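Long-range contact in protein induced by osmotic stress (Scheffersomyces stipitis, PDB 5YWN), which probably catalyses the NADPH-dependent asymmetric reduction of ketones, haloketones among them, to alcohols: residues L107-K111 against F177-E181. The protein carries 1 engineered substitution. Sequence-based numbering, arbitrary orientation.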
loop_
_atom_site.group_PDB
_atom_site.type_symbol
_atom_site.label_atom_id
_atom_site.label_comp_id
_atom_site.label_asym_id
_atom_site.label_seq_id
_atom_site.Cartn_x
_atom_site.Cartn_y
_atom_site.Cartn_z
ATOM N N LEU A 107 8.636 -14.539 6.698
ATOM C CA LEU A 107 7.780 -15.542 7.197
ATOM C C LEU A 107 8.566 -16.646 7.909
ATOM O O LEU A 107 8.176 -17.079 8.916
ATOM C CB LEU A 107 6.892 -16.088 6.106
ATOM C CG LEU A 107 5.928 -15.120 5.455
ATOM C CD1 LEU A 107 5.296 -15.720 4.226
ATOM C CD2 LEU A 107 4.899 -14.628 6.420
ATOM N N GLN A 108 9.669 -17.044 7.342
ATOM C CA GLN A 108 10.491 -18.019 7.940
ATOM C C GLN A 108 11.062 -17.520 9.284
ATOM O O GLN A 108 11.122 -18.241 10.205
ATOM C CB GLN A 108 11.589 -18.458 7.005
ATOM C CG GLN A 108 12.451 -19.538 7.581
ATOM C CD GLN A 108 11.755 -20.858 7.673
ATOM O OE1 GLN A 108 11.285 -21.367 6.709
ATOM N NE2 GLN A 108 11.712 -21.405 8.831
ATOM N N SER A 109 11.447 -16.271 9.334
ATOM C CA SER A 109 11.964 -15.668 10.560
ATOM C C SER A 109 10.902 -15.688 11.650
ATOM O O SER A 109 11.193 -16.026 12.732
ATOM C CB SER A 109 12.453 -14.248 10.343
ATOM O OG SER A 109 13.646 -14.174 9.670
ATOM N N ILE A 110 9.675 -15.374 11.314
ATOM C CA ILE A 110 8.584 -15.362 12.264
ATOM C C ILE A 110 8.382 -16.763 12.836
ATOM O O ILE A 110 8.299 -16.922 13.995
ATOM C CB ILE A 110 7.279 -14.822 11.644
ATOM C CG1 ILE A 110 7.385 -13.337 11.380
ATOM C CG2 ILE A 110 6.090 -15.094 12.512
ATOM C CD1 ILE A 110 6.344 -12.754 10.494
ATOM N N LYS A 111 8.367 -17.760 11.984
ATOM C CA LYS A 111 8.247 -19.110 12.440
ATOM C C LYS A 111 9.427 -19.559 13.285
ATOM O O LYS A 111 9.243 -20.220 14.226
ATOM C CB LYS A 111 8.007 -20.060 11.294
ATOM C CG LYS A 111 7.859 -21.490 11.715
ATOM C CD LYS A 111 7.636 -22.405 10.564
ATOM C CE LYS A 111 7.341 -23.796 11.060
ATOM N NZ LYS A 111 7.864 -24.777 10.128
ATOM N N PHE A 177 3.801 -20.681 1.817
ATOM C CA PHE A 177 4.442 -20.887 3.074
ATOM C C PHE A 177 3.451 -21.383 4.103
ATOM O O PHE A 177 3.730 -22.282 4.803
ATOM C CB PHE A 177 5.058 -19.582 3.560
ATOM C CG PHE A 177 5.758 -19.673 4.878
ATOM C CD1 PHE A 177 5.070 -19.502 6.054
ATOM C CD2 PHE A 177 7.086 -19.891 4.931
ATOM C CE1 PHE A 177 5.699 -19.555 7.245
ATOM C CE2 PHE A 177 7.736 -19.948 6.125
ATOM C CZ PHE A 177 7.040 -19.794 7.281
ATOM N N VAL A 178 2.302 -20.779 4.145
ATOM C CA VAL A 178 1.321 -21.149 5.095
ATOM C C VAL A 178 0.918 -22.591 4.869
ATOM O O VAL A 178 0.797 -23.304 5.791
ATOM C CB VAL A 178 0.094 -20.212 5.061
ATOM C CG1 VAL A 178 -1.049 -20.770 5.846
ATOM C CG2 VAL A 178 0.430 -18.842 5.582
ATOM N N GLU A 179 0.717 -22.983 3.639
ATOM C CA GLU A 179 0.372 -24.336 3.343
ATOM C C GLU A 179 1.454 -25.349 3.704
ATOM O O GLU A 179 1.183 -26.350 4.242
ATOM C CB GLU A 179 0.071 -24.459 1.839
ATOM C CG GLU A 179 -1.179 -23.763 1.362
ATOM C CD GLU A 179 -1.271 -23.598 -0.169
ATOM O OE1 GLU A 179 -0.603 -24.316 -0.890
ATOM O OE2 GLU A 179 -2.036 -22.764 -0.620
ATOM N N GLN A 180 2.661 -25.081 3.264
ATOM C CA GLN A 180 3.802 -25.919 3.464
ATOM C C GLN A 180 4.390 -26.008 4.861
ATOM O O GLN A 180 4.829 -27.051 5.245
ATOM C CB GLN A 180 4.866 -25.642 2.425
ATOM C CG GLN A 180 4.494 -26.009 1.009
ATOM C CD GLN A 180 4.298 -27.503 0.784
ATOM O OE1 GLN A 180 4.975 -28.330 1.381
ATOM N NE2 GLN A 180 3.349 -27.842 -0.081
ATOM N N GLU A 181 4.436 -24.879 5.561
ATOM C CA GLU A 181 5.122 -24.732 6.833
ATOM C C GLU A 181 4.274 -24.728 8.075
ATOM O O GLU A 181 4.792 -24.823 9.134
ATOM C CB GLU A 181 5.987 -23.492 6.864
ATOM C CG GLU A 181 7.028 -23.378 5.776
ATOM C CD GLU A 181 7.901 -24.587 5.643
ATOM O OE1 GLU A 181 8.534 -24.989 6.596
ATOM O OE2 GLU A 181 7.942 -25.131 4.562
HETATM O O HOH W 1 10.078 -24.381 8.340
#
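Start with the ammonium group of Lys-111, because the polar side of this contact gathers round it. Lys-111 NZ sends a weak hydrogen bond to the backbone carbonyl O of Glu-181 at 3.2 Å and forms a long salt bridge to OE1 of the same residue at 3.6 Å. Water 1 does better than either direct link: it accepts from Lys-111 NZ at 2.9 Å and donates to Glu-181 OE1 at a very short 2.4 Å. The water also takes a weak 3.4 Å bond from Gln-108 NE2, whose stronger partner is Asp-112 OD1, one residue beyond the segment. The carbonyl O of Leu-107 is already satisfied within its own helix, accepting from Lys-111 N at 3.1 Å, so its approach to Phe-177 CZ at 3.4 Å is simply packing. These are the last turn of helix 159-181 and a turn near the C-terminal end of helix 91-113, neighbours on one side of the parallel sheet of a Rossmann-type NADP-binding domain; the axes of the two short segments come within 11.7 Å, their directions 41° apart. Between them Phe-177 bridges the gap, with Leu-107 CB only 3° off the ring normal and 3.7 Å from the centroid, a CH-pi contact, while Lys-111 CB meets the ring edge, 4.1 Å from Phe-177 CZ. On the buried side, Phe-185 touches both Leu-107 and Phe-177; the Leu-107 side chain, also touching Val-120, lies about 14 Å from the bound NADP.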